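Local atomic coordinates of putative uncharacterized protein (Chaetomium thermophilum, PDB entry 5T8V), a protein that probably loads the cohesin complex onto chromatin, this chain being the C-terminal HEAT-repeat part of the loader Scc2. Residues S635-M640 with I676-S681; V652-I657 with P684-K689; L656-S661 with T691-N696. One frame throughout, in Å; residues are numbered along the deposited sequence.

All three contacts lie side by side in one short run of HEAT-repeat helices. Contact 1 joins helices 628-642 and 666-682. Contacts 2 and 3 both join helices 652-660 and 685-696, at successive turns. Ile657 packs on Ile676 and Cys679 between the two pairs. No hydrogen bond or salt bridge crosses any of the three. Contact 1 buries the most surface. Its Met640-Cys679 pair is buried, and lysine methylenes flank it. Contact 2 sets a buried valine against a leucine methyl and ends at the surface, on exposed Lys689. Contact 3 mixes buried Ser661 with partly exposed Leu658 and Thr693, so hydroxyls sit among its methyls.

Contact 1 (S635-M640 with I676-S681); sequences SINQVM and ISKCIS
Met640 of helix 628-642 reaches across to Cys679 and Lys678 of helix 666-682. The two are helices of the HEAT-repeat solenoid, separated in sequence by helix 652-660. Segments 635-640 and 676-681 run nearly parallel, at 8°, their axes 10.9 Å apart at closest. The buried part of the contact is sulfur-rich. The Met640 chain bends at its last torsion (chi3 56°), which turns the methyl onto the neighbouring helix. Met640 CE meets Cys679 SG at 3.4 Å. Leu647, in the loop after helix 628-642, packs on both residues. The other side is more open, formed by the partly exposed Asn637 and Lys678. Lys678 has CG anti to its backbone N (chi1 -170°), and this CG touches both Met640 and Asn637, on different sides. Lys678 CG is 3.6 Å from Met640 CE. Its NZ goes on to a long, weak ion pair with Glu641. If an alanine stood here, the loss of the chain beyond CB would probably open a gap beside the Met640 methyl and leave Glu641 without this weak charge partner. Asn637 crosses the lysine chain at a slant and makes no hydrogen bond to it. Its ND2 bonds to Leu633 O in its own helix, while Asn637 OD1 lies 3.4 Å from Lys678 CG.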
ATOM      1  N   SER A 635       8.357   1.206  -4.916  1.00 35.61           N
ATOM      2  CA  SER A 635       9.190   2.397  -4.802  1.00 32.11           C
ATOM      3  C   SER A 635       9.267   2.884  -3.359  1.00 30.17           C
ATOM      4  O   SER A 635      10.316   3.367  -2.919  1.00 28.71           O
ATOM      5  CB  SER A 635       8.655   3.495  -5.718  1.00 31.69           C
ATOM      6  OG  SER A 635       8.769   3.108  -7.075  1.00 32.71           O
ATOM      7  N   ILE A 636       8.173   2.763  -2.605  1.00 27.06           N
ATOM      8  CA  ILE A 636       8.191   3.186  -1.208  1.00 25.86           C
ATOM      9  C   ILE A 636       9.118   2.293  -0.393  1.00 25.87           C
ATOM     10  O   ILE A 636       9.848   2.769   0.487  1.00 24.61           O
ATOM     11  CB  ILE A 636       6.762   3.198  -0.633  1.00 26.76           C
ATOM     12  CG1 ILE A 636       5.929   4.274  -1.333  1.00 27.72           C
ATOM     13  CG2 ILE A 636       6.790   3.455   0.871  1.00 24.90           C
ATOM     14  CD1 ILE A 636       4.447   4.226  -1.011  1.00 29.64           C
ATOM     15  N   ASN A 637       9.104   0.986  -0.663  1.00 29.83           N
ATOM     16  CA  ASN A 637      10.049   0.089  -0.009  1.00 30.98           C
ATOM     17  C   ASN A 637      11.481   0.497  -0.320  1.00 29.93           C
ATOM     18  O   ASN A 637      12.321   0.596   0.582  1.00 30.20           O
ATOM     19  CB  ASN A 637       9.797  -1.356  -0.440  1.00 33.49           C
ATOM     20  CG  ASN A 637       8.683  -2.016   0.351  1.00 36.24           C
ATOM     21  OD1 ASN A 637       8.850  -2.336   1.527  1.00 36.92           O
ATOM     22  ND2 ASN A 637       7.543  -2.230  -0.294  1.00 37.67           N
ATOM     23  N   GLN A 638      11.779   0.748  -1.598  1.00 28.42           N
ATOM     24  CA  GLN A 638      13.127   1.177  -1.956  1.00 26.97           C
ATOM     25  C   GLN A 638      13.503   2.465  -1.232  1.00 24.81           C
ATOM     26  O   GLN A 638      14.637   2.610  -0.756  1.00 24.30           O
ATOM     27  CB  GLN A 638      13.237   1.357  -3.469  1.00 28.32           C
ATOM     28  CG  GLN A 638      13.168   0.052  -4.245  1.00 31.95           C
ATOM     29  CD  GLN A 638      13.303   0.246  -5.742  1.00 33.56           C
ATOM     30  OE1 GLN A 638      13.093   1.343  -6.261  1.00 32.76           O
ATOM     31  NE2 GLN A 638      13.661  -0.823  -6.446  1.00 35.62           N
ATOM     32  N   VAL A 639      12.565   3.407  -1.126  1.00 15.65           N
ATOM     33  CA  VAL A 639      12.847   4.663  -0.434  1.00 14.04           C
ATOM     34  C   VAL A 639      13.175   4.399   1.028  1.00 14.10           C
ATOM     35  O   VAL A 639      14.114   4.983   1.583  1.00 13.12           O
ATOM     36  CB  VAL A 639      11.661   5.636  -0.584  1.00 13.81           C
ATOM     37  CG1 VAL A 639      11.809   6.828   0.356  1.00 12.60           C
ATOM     38  CG2 VAL A 639      11.554   6.127  -2.017  1.00 13.55           C
ATOM     39  N   MET A 640      12.405   3.523   1.677  1.00 27.88           N
ATOM     40  CA  MET A 640      12.641   3.227   3.088  1.00 28.88           C
ATOM     41  C   MET A 640      13.999   2.564   3.293  1.00 30.05           C
ATOM     42  O   MET A 640      14.782   2.980   4.154  1.00 28.52           O
ATOM     43  CB  MET A 640      11.524   2.332   3.623  1.00 30.88           C
ATOM     44  CG  MET A 640      10.191   3.040   3.807  1.00 31.76           C
ATOM     45  SD  MET A 640       8.820   1.892   4.052  1.00 35.56           S
ATOM     46  CE  MET A 640       9.398   0.951   5.460  1.00 36.65           C
ATOM     47  N   ILE A 676       3.810  -1.878   6.984  1.00 30.81           N
ATOM     48  CA  ILE A 676       4.007  -1.866   8.432  1.00 28.29           C
ATOM     49  C   ILE A 676       5.134  -2.815   8.816  1.00 27.92           C
ATOM     50  O   ILE A 676       6.003  -2.482   9.632  1.00 26.54           O
ATOM     51  CB  ILE A 676       2.691  -2.225   9.151  1.00 27.75           C
ATOM     52  CG1 ILE A 676       1.682  -1.083   8.990  1.00 27.30           C
ATOM     53  CG2 ILE A 676       2.938  -2.524  10.633  1.00 27.14           C
ATOM     54  CD1 ILE A 676       0.299  -1.394   9.526  1.00 28.53           C
ATOM     55  N   SER A 677       5.142  -4.011   8.226  1.00 38.70           N
ATOM     56  CA  SER A 677       6.179  -4.984   8.545  1.00 39.73           C
ATOM     57  C   SER A 677       7.558  -4.460   8.169  1.00 39.20           C
ATOM     58  O   SER A 677       8.518  -4.617   8.933  1.00 40.02           O
ATOM     59  CB  SER A 677       5.897  -6.306   7.834  1.00 40.16           C
ATOM     60  OG  SER A 677       6.838  -7.295   8.213  1.00 41.09           O
ATOM     61  N   LYS A 678       7.683  -3.833   6.997  1.00 37.23           N
ATOM     62  CA  LYS A 678       8.981  -3.298   6.599  1.00 36.05           C
ATOM     63  C   LYS A 678       9.437  -2.198   7.551  1.00 34.30           C
ATOM     64  O   LYS A 678      10.605  -2.164   7.962  1.00 35.11           O
ATOM     65  CB  LYS A 678       8.919  -2.777   5.162  1.00 36.30           C
ATOM     66  CG  LYS A 678      10.278  -2.426   4.564  1.00 35.75           C
ATOM     67  CD  LYS A 678      11.204  -3.632   4.538  1.00 37.11           C
ATOM     68  CE  LYS A 678      11.931  -3.751   3.212  1.00 38.05           C
ATOM     69  NZ  LYS A 678      12.811  -4.953   3.166  1.00 39.74           N
ATOM     70  N   CYS A 679       8.530  -1.289   7.915  1.00 29.18           N
ATOM     71  CA  CYS A 679       8.860  -0.268   8.902  1.00 27.73           C
ATOM     72  C   CYS A 679       9.391  -0.903  10.180  1.00 28.87           C
ATOM     73  O   CYS A 679      10.475  -0.551  10.661  1.00 27.26           O
ATOM     74  CB  CYS A 679       7.628   0.588   9.202  1.00 27.63           C
ATOM     75  SG  CYS A 679       7.035   1.565   7.802  1.00 28.58           S
ATOM     76  N   ILE A 680       8.636  -1.851  10.741  1.00 40.57           N
ATOM     77  CA  ILE A 680       9.065  -2.521  11.967  1.00 40.91           C
ATOM     78  C   ILE A 680      10.435  -3.155  11.773  1.00 40.19           C
ATOM     79  O   ILE A 680      11.256  -3.196  12.697  1.00 39.30           O
ATOM     80  CB  ILE A 680       8.014  -3.564  12.393  1.00 43.48           C
ATOM     81  CG1 ILE A 680       6.687  -2.878  12.719  1.00 43.70           C
ATOM     82  CG2 ILE A 680       8.502  -4.361  13.601  1.00 45.83           C
ATOM     83  CD1 ILE A 680       5.513  -3.832  12.797  1.00 44.79           C
ATOM     84  N   SER A 681      10.704  -3.661  10.569  1.00 28.47           N
ATOM     85  CA  SER A 681      11.985  -4.301  10.300  1.00 28.64           C
ATOM     86  C   SER A 681      13.127  -3.294  10.333  1.00 28.67           C
ATOM     87  O   SER A 681      14.203  -3.585  10.865  1.00 29.08           O
ATOM     88  CB  SER A 681      11.936  -5.008   8.947  1.00 29.80           C
ATOM     89  OG  SER A 681      13.199  -5.553   8.612  1.00 31.36           O
TER

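Contact 2 (V652-I657 with P684-K689)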
ATOM      1  N   VAL A 652       6.161  11.205   7.941  1.00 27.79           N
ATOM      2  CA  VAL A 652       4.939  11.130   7.147  1.00 27.92           C
ATOM      3  C   VAL A 652       4.762   9.734   6.569  1.00 28.31           C
ATOM      4  O   VAL A 652       3.630   9.289   6.339  1.00 29.84           O
ATOM      5  CB  VAL A 652       4.953  12.198   6.037  1.00 27.43           C
ATOM      6  CG1 VAL A 652       5.098  13.588   6.636  1.00 27.41           C
ATOM      7  CG2 VAL A 652       6.072  11.925   5.038  1.00 27.55           C
ATOM      8  N   VAL A 653       5.861   9.022   6.316  1.00 26.88           N
ATOM      9  CA  VAL A 653       5.764   7.655   5.808  1.00 28.70           C
ATOM     10  C   VAL A 653       4.983   6.787   6.784  1.00 31.78           C
ATOM     11  O   VAL A 653       4.045   6.077   6.402  1.00 33.97           O
ATOM     12  CB  VAL A 653       7.169   7.085   5.542  1.00 28.40           C
ATOM     13  CG1 VAL A 653       7.094   5.617   5.145  1.00 31.06           C
ATOM     14  CG2 VAL A 653       7.867   7.890   4.456  1.00 26.61           C
ATOM     15  N   VAL A 654       5.359   6.836   8.064  1.00 34.04           N
ATOM     16  CA  VAL A 654       4.622   6.100   9.086  1.00 34.55           C
ATOM     17  C   VAL A 654       3.157   6.521   9.079  1.00 35.71           C
ATOM     18  O   VAL A 654       2.250   5.687   8.981  1.00 37.49           O
ATOM     19  CB  VAL A 654       5.266   6.319  10.469  1.00 33.10           C
ATOM     20  CG1 VAL A 654       4.502   5.560  11.550  1.00 34.20           C
ATOM     21  CG2 VAL A 654       6.729   5.892  10.454  1.00 32.01           C
ATOM     22  N   GLN A 655       2.913   7.830   9.165  1.00 48.38           N
ATOM     23  CA  GLN A 655       1.555   8.362   9.213  1.00 50.09           C
ATOM     24  C   GLN A 655       0.685   7.784   8.100  1.00 50.82           C
ATOM     25  O   GLN A 655      -0.362   7.176   8.358  1.00 52.06           O
ATOM     26  CB  GLN A 655       1.618   9.889   9.124  1.00 50.56           C
ATOM     27  CG  GLN A 655       0.275  10.600   9.110  1.00 53.57           C
ATOM     28  CD  GLN A 655       0.426  12.103   8.954  1.00 56.89           C
ATOM     29  OE1 GLN A 655       1.319  12.715   9.544  1.00 56.67           O
ATOM     30  NE2 GLN A 655      -0.439  12.705   8.146  1.00 59.11           N
ATOM     31  N   LEU A 656       1.113   7.960   6.849  1.00 46.10           N
ATOM     32  CA  LEU A 656       0.285   7.573   5.712  1.00 46.16           C
ATOM     33  C   LEU A 656       0.261   6.069   5.477  1.00 47.55           C
ATOM     34  O   LEU A 656      -0.674   5.577   4.838  1.00 49.11           O
ATOM     35  CB  LEU A 656       0.767   8.289   4.448  1.00 44.53           C
ATOM     36  CG  LEU A 656       0.764   9.823   4.502  1.00 43.07           C
ATOM     37  CD1 LEU A 656       0.988  10.410   3.115  1.00 43.07           C
ATOM     38  CD2 LEU A 656      -0.528  10.372   5.106  1.00 43.83           C
ATOM     39  N   ILE A 657       1.258   5.329   5.964  1.00 32.37           N
ATOM     40  CA  ILE A 657       1.152   3.873   5.971  1.00 34.24           C
ATOM     41  C   ILE A 657       0.043   3.436   6.920  1.00 34.84           C
ATOM     42  O   ILE A 657      -0.811   2.609   6.573  1.00 35.48           O
ATOM     43  CB  ILE A 657       2.505   3.240   6.347  1.00 35.31           C
ATOM     44  CG1 ILE A 657       3.474   3.338   5.164  1.00 35.82           C
ATOM     45  CG2 ILE A 657       2.329   1.775   6.773  1.00 37.35           C
ATOM     46  CD1 ILE A 657       4.902   2.942   5.498  1.00 35.55           C
ATOM     47  N   PRO A 684      12.852  -1.137  14.743  1.00 28.44           N
ATOM     48  CA  PRO A 684      12.025  -1.902  15.694  1.00 29.18           C
ATOM     49  C   PRO A 684      11.391  -1.064  16.789  1.00 28.92           C
ATOM     50  O   PRO A 684      10.433  -1.530  17.419  1.00 29.56           O
ATOM     51  CB  PRO A 684      13.015  -2.918  16.276  1.00 29.19           C
ATOM     52  CG  PRO A 684      14.050  -3.081  15.219  1.00 29.18           C
ATOM     53  CD  PRO A 684      14.188  -1.734  14.571  1.00 28.18           C
ATOM     54  N   ALA A 685      11.892   0.143  17.056  1.00 26.91           N
ATOM     55  CA  ALA A 685      11.252   0.989  18.058  1.00 26.71           C
ATOM     56  C   ALA A 685       9.813   1.305  17.675  1.00 27.07           C
ATOM     57  O   ALA A 685       8.957   1.458  18.553  1.00 27.57           O
ATOM     58  CB  ALA A 685      12.045   2.281  18.247  1.00 26.39           C
ATOM     59  N   LEU A 686       9.529   1.409  16.375  1.00 28.78           N
ATOM     60  CA  LEU A 686       8.157   1.632  15.933  1.00 29.02           C
ATOM     61  C   LEU A 686       7.250   0.483  16.341  1.00 30.86           C
ATOM     62  O   LEU A 686       6.045   0.681  16.542  1.00 31.00           O
ATOM     63  CB  LEU A 686       8.120   1.811  14.415  1.00 28.02           C
ATOM     64  CG  LEU A 686       8.886   3.005  13.850  1.00 25.89           C
ATOM     65  CD1 LEU A 686       9.169   2.795  12.376  1.00 25.65           C
ATOM     66  CD2 LEU A 686       8.105   4.283  14.066  1.00 24.12           C
ATOM     67  N   GLU A 687       7.814  -0.718  16.476  1.00 36.97           N
ATOM     68  CA  GLU A 687       7.036  -1.926  16.717  1.00 39.09           C
ATOM     69  C   GLU A 687       5.936  -1.709  17.749  1.00 41.20           C
ATOM     70  O   GLU A 687       4.752  -1.892  17.457  1.00 42.78           O
ATOM     71  CB  GLU A 687       7.974  -3.052  17.158  1.00 39.08           C
ATOM     72  CG  GLU A 687       7.302  -4.399  17.300  1.00 39.68           C
ATOM     73  CD  GLU A 687       8.293  -5.545  17.260  1.00 40.65           C
ATOM     74  OE1 GLU A 687       8.857  -5.813  16.177  1.00 39.74           O
ATOM     75  OE2 GLU A 687       8.518  -6.172  18.317  1.00 42.17           O
ATOM     76  N   GLU A 688       6.310  -1.292  18.961  1.00 58.61           N
ATOM     77  CA  GLU A 688       5.329  -1.199  20.037  1.00 60.32           C
ATOM     78  C   GLU A 688       4.133  -0.343  19.641  1.00 60.02           C
ATOM     79  O   GLU A 688       2.988  -0.683  19.960  1.00 60.12           O
ATOM     80  CB  GLU A 688       5.982  -0.643  21.304  1.00 62.52           C
ATOM     81  CG  GLU A 688       4.996  -0.446  22.448  1.00 65.74           C
ATOM     82  CD  GLU A 688       5.671  -0.353  23.803  1.00 68.18           C
ATOM     83  OE1 GLU A 688       6.879  -0.037  23.850  1.00 68.35           O
ATOM     84  OE2 GLU A 688       4.989  -0.601  24.820  1.00 69.70           O
ATOM     85  N   LYS A 689       4.369   0.766  18.941  1.00 56.61           N
ATOM     86  CA  LYS A 689       3.272   1.667  18.611  1.00 56.87           C
ATOM     87  C   LYS A 689       2.519   1.253  17.355  1.00 57.30           C
ATOM     88  O   LYS A 689       1.457   1.820  17.079  1.00 58.18           O
ATOM     89  CB  LYS A 689       3.792   3.101  18.458  1.00 56.33           C
ATOM     90  CG  LYS A 689       4.194   3.506  17.043  1.00 57.34           C
ATOM     91  CD  LYS A 689       4.737   4.928  17.015  1.00 57.91           C
ATOM     92  CE  LYS A 689       4.526   5.585  15.654  1.00 56.87           C
ATOM     93  NZ  LYS A 689       3.078   5.804  15.344  1.00 57.62           N
TER
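Glu687 N is bonded to Pro684 O at 2.9 Å, in the first turn of the segment that meets Val654. This turn carries Leu686, and Lys689 lies just beyond it. Lys689 N makes a second bond of this kind to Leu686 O, but a weak one. Between these two residues, Glu687 is directed to other partners. One of its carboxylate oxygens forms a salt bridge with Arg719, and the other accepts a hydrogen bond from Asn720. Val654 stands on the facing helix, 652-660. The helical bonds around it run from Leu656 N to Val652 O and from Ile657 N to Val653 O. The Val654 side chain points toward the other segment and divides its two methyls between two partners. CG1 lies anti to the backbone N (chi1 180°) and serves Lys689, while CG2 serves Leu686. Val654 CG2 is 4.2 Å from Leu686 CD2, and the two side chains cross at a slant. This is methyl-to-methyl packing between helices 652-660 and 685-696 of the HEAT-repeat solenoid. Helix 666-682 lies between them in sequence. The two helices stay some way apart at this level: Val654 CA and Leu686 CA are separated by 8.9 Å. Leu647 also packs on Val654 and adds to its burial. The lysine is the exposed member of the group. It approaches Val654 tip to tip, and Lys689 NZ is 4.1 Å from Val654 CG1. The Lys689 CE methylene is equally near. The bend at the last torsion (chi4 66°) turns NZ back to the methyl that CE already touches. The ammonium gains no polar bond from the valine, so this touch is van der Waals contact alone. Lys689 NZ also packs on Leu658 CD1, one turn further along helix 652-660.

Contact 3 (L656-S661 with T691-N696); sequences LILRSS and TETVVN
Thr693 faces Leu658 and Ser661 at once, offering a different branch to each. The residues sit where helix 652-660 runs beside helix 685-696 in the HEAT-repeat solenoid. The backbones are nearest at Leu658 and Thr693, whose CA atoms are 7.3 Å apart. The first torsion of Thr693 settles the division of labour. At chi1 -62° its OG1 lies beside the backbone N and faces Leu658, while CG2 stands anti to that N and faces Ser661. Leu658 does not start out aimed at its partner. Its CG lies anti to the carbonyl carbon. With CD1 extended (chi2 175°), it is the other methyl, CD2, that turns to the threonine. Leu658 CD2 comes to 3.8 Å from Thr693 OG1, with the two side chains crossing at a slant. This is a methyl against a hydroxyl, not a hydrogen bond. Met690 also packs on Leu658, so the leucine rests on more of helix 685-696 than the threonine alone. Ser661, near the C-terminal end of helix 652-660, points toward the other segment. Its OG takes the position between the backbone N and the carbonyl carbon. From there it turns back toward Leu658 O, one turn earlier. The distance modelled for that bond is too short to trust in detail. Val694, next to the threonine in sequence, packs on Ala709, Leu712 and Ala713 of helix 703-719. Ile676 of helix 666-682 touches Thr693. On the serine side the threonine presents its methyl, and Thr693 CG2 lies 3.9 Å from Ser661 CB.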
ATOM      1  N   LEU A 656       1.113   7.960   6.849  1.00 46.10           N
ATOM      2  CA  LEU A 656       0.285   7.573   5.712  1.00 46.16           C
ATOM      3  C   LEU A 656       0.261   6.069   5.477  1.00 47.55           C
ATOM      4  O   LEU A 656      -0.674   5.577   4.838  1.00 49.11           O
ATOM      5  CB  LEU A 656       0.767   8.289   4.448  1.00 44.53           C
ATOM      6  CG  LEU A 656       0.764   9.823   4.502  1.00 43.07           C
ATOM      7  CD1 LEU A 656       0.988  10.410   3.115  1.00 43.07           C
ATOM      8  CD2 LEU A 656      -0.528  10.372   5.106  1.00 43.83           C
ATOM      9  N   ILE A 657       1.258   5.329   5.964  1.00 32.37           N
ATOM     10  CA  ILE A 657       1.152   3.873   5.971  1.00 34.24           C
ATOM     11  C   ILE A 657       0.043   3.436   6.920  1.00 34.84           C
ATOM     12  O   ILE A 657      -0.811   2.609   6.573  1.00 35.48           O
ATOM     13  CB  ILE A 657       2.505   3.240   6.347  1.00 35.31           C
ATOM     14  CG1 ILE A 657       3.474   3.338   5.164  1.00 35.82           C
ATOM     15  CG2 ILE A 657       2.329   1.775   6.773  1.00 37.35           C
ATOM     16  CD1 ILE A 657       4.902   2.942   5.498  1.00 35.55           C
ATOM     17  N   LEU A 658       0.041   3.987   8.136  1.00 32.99           N
ATOM     18  CA  LEU A 658      -1.022   3.685   9.088  1.00 34.06           C
ATOM     19  C   LEU A 658      -2.384   4.039   8.506  1.00 34.73           C
ATOM     20  O   LEU A 658      -3.335   3.254   8.602  1.00 35.57           O
ATOM     21  CB  LEU A 658      -0.775   4.435  10.397  1.00 33.67           C
ATOM     22  CG  LEU A 658       0.522   4.068  11.122  1.00 33.61           C
ATOM     23  CD1 LEU A 658       0.733   4.963  12.333  1.00 32.36           C
ATOM     24  CD2 LEU A 658       0.513   2.604  11.533  1.00 34.88           C
ATOM     25  N   ARG A 659      -2.499   5.218   7.892  1.00 54.01           N
ATOM     26  CA  ARG A 659      -3.752   5.572   7.234  1.00 56.47           C
ATOM     27  C   ARG A 659      -4.077   4.608   6.100  1.00 58.02           C
ATOM     28  O   ARG A 659      -5.253   4.357   5.816  1.00 58.79           O
ATOM     29  CB  ARG A 659      -3.682   7.008   6.719  1.00 57.19           C
ATOM     30  CG  ARG A 659      -4.184   8.028   7.724  1.00 60.21           C
ATOM     31  CD  ARG A 659      -3.717   9.434   7.396  1.00 61.56           C
ATOM     32  NE  ARG A 659      -4.009   9.814   6.017  1.00 63.78           N
ATOM     33  CZ  ARG A 659      -3.912  11.053   5.548  1.00 65.69           C
ATOM     34  NH1 ARG A 659      -4.195  11.305   4.276  1.00 67.07           N
ATOM     35  NH2 ARG A 659      -3.540  12.045   6.348  1.00 65.98           N
ATOM     36  N   SER A 660      -3.053   4.052   5.446  1.00 54.99           N
ATOM     37  CA  SER A 660      -3.291   3.055   4.408  1.00 56.35           C
ATOM     38  C   SER A 660      -3.891   1.786   4.996  1.00 57.23           C
ATOM     39  O   SER A 660      -4.726   1.134   4.358  1.00 58.41           O
ATOM     40  CB  SER A 660      -1.986   2.741   3.672  1.00 55.81           C
ATOM     41  OG  SER A 660      -2.185   1.774   2.656  1.00 58.71           O
ATOM     42  N   SER A 661      -3.486   1.419   6.216  1.00 51.94           N
ATOM     43  CA  SER A 661      -4.010   0.208   6.839  1.00 53.62           C
ATOM     44  C   SER A 661      -5.511   0.271   7.095  1.00 55.28           C
ATOM     45  O   SER A 661      -6.114  -0.771   7.372  1.00 55.78           O
ATOM     46  CB  SER A 661      -3.283  -0.065   8.157  1.00 52.25           C
ATOM     47  OG  SER A 661      -3.681   0.854   9.157  1.00 51.03           O
ATOM     48  N   THR A 691       1.923  -2.286  16.509  1.00 50.69           N
ATOM     49  CA  THR A 691       1.145  -3.501  16.736  1.00 51.99           C
ATOM     50  C   THR A 691      -0.310  -3.175  17.040  1.00 51.60           C
ATOM     51  O   THR A 691      -1.208  -3.947  16.683  1.00 52.78           O
ATOM     52  CB  THR A 691       1.732  -4.324  17.885  1.00 53.09           C
ATOM     53  OG1 THR A 691       1.568  -3.613  19.118  1.00 54.39           O
ATOM     54  CG2 THR A 691       3.194  -4.600  17.661  1.00 52.62           C
ATOM     55  N   GLU A 692      -0.563  -2.047  17.707  1.00 55.17           N
ATOM     56  CA  GLU A 692      -1.936  -1.647  17.984  1.00 55.90           C
ATOM     57  C   GLU A 692      -2.745  -1.561  16.697  1.00 54.39           C
ATOM     58  O   GLU A 692      -3.919  -1.948  16.663  1.00 54.60           O
ATOM     59  CB  GLU A 692      -1.955  -0.308  18.718  1.00 57.98           C
ATOM     60  CG  GLU A 692      -3.287   0.016  19.380  1.00 60.29           C
ATOM     61  CD  GLU A 692      -3.404   1.476  19.775  1.00 61.16           C
ATOM     62  OE1 GLU A 692      -4.274   2.176  19.214  1.00 61.62           O
ATOM     63  OE2 GLU A 692      -2.621   1.927  20.638  1.00 61.04           O
ATOM     64  N   THR A 693      -2.130  -1.059  15.624  1.00 34.24           N
ATOM     65  CA  THR A 693      -2.814  -1.007  14.338  1.00 34.09           C
ATOM     66  C   THR A 693      -2.958  -2.395  13.729  1.00 34.79           C
ATOM     67  O   THR A 693      -3.935  -2.663  13.023  1.00 36.14           O
ATOM     68  CB  THR A 693      -2.062  -0.079  13.381  1.00 33.10           C
ATOM     69  OG1 THR A 693      -2.045   1.249  13.922  1.00 31.87           O
ATOM     70  CG2 THR A 693      -2.725  -0.051  12.008  1.00 33.74           C
ATOM     71  N   VAL A 694      -2.003  -3.288  13.989  1.00 29.68           N
ATOM     72  CA  VAL A 694      -2.089  -4.646  13.463  1.00 30.90           C
ATOM     73  C   VAL A 694      -3.249  -5.394  14.111  1.00 32.16           C
ATOM     74  O   VAL A 694      -4.093  -5.979  13.421  1.00 33.68           O
ATOM     75  CB  VAL A 694      -0.753  -5.382  13.669  1.00 30.69           C
ATOM     76  CG1 VAL A 694      -0.859  -6.843  13.234  1.00 32.36           C
ATOM     77  CG2 VAL A 694       0.358  -4.681  12.897  1.00 30.28           C
ATOM     78  N   VAL A 695      -3.314  -5.387  15.445  1.00 45.74           N
ATOM     79  CA  VAL A 695      -4.368  -6.129  16.133  1.00 46.81           C
ATOM     80  C   VAL A 695      -5.738  -5.576  15.777  1.00 47.09           C
ATOM     81  O   VAL A 695      -6.721  -6.324  15.721  1.00 48.15           O
ATOM     82  CB  VAL A 695      -4.141  -6.117  17.659  1.00 45.59           C
ATOM     83  CG1 VAL A 695      -2.771  -6.667  17.992  1.00 44.78           C
ATOM     84  CG2 VAL A 695      -4.308  -4.713  18.227  1.00 45.43           C
ATOM     85  N   ASN A 696      -5.836  -4.267  15.545  1.00 50.30           N
ATOM     86  CA  ASN A 696      -7.102  -3.699  15.095  1.00 52.12           C
ATOM     87  C   ASN A 696      -7.552  -4.351  13.794  1.00 54.80           C
ATOM     88  O   ASN A 696      -8.741  -4.645  13.615  1.00 56.25           O
ATOM     89  CB  ASN A 696      -6.968  -2.186  14.926  1.00 51.34           C
ATOM     90  CG  ASN A 696      -6.820  -1.465  16.251  1.00 50.99           C
ATOM     91  OD1 ASN A 696      -6.652  -2.092  17.297  1.00 51.18           O
ATOM     92  ND2 ASN A 696      -6.881  -0.140  16.215  1.00 50.84           N
TER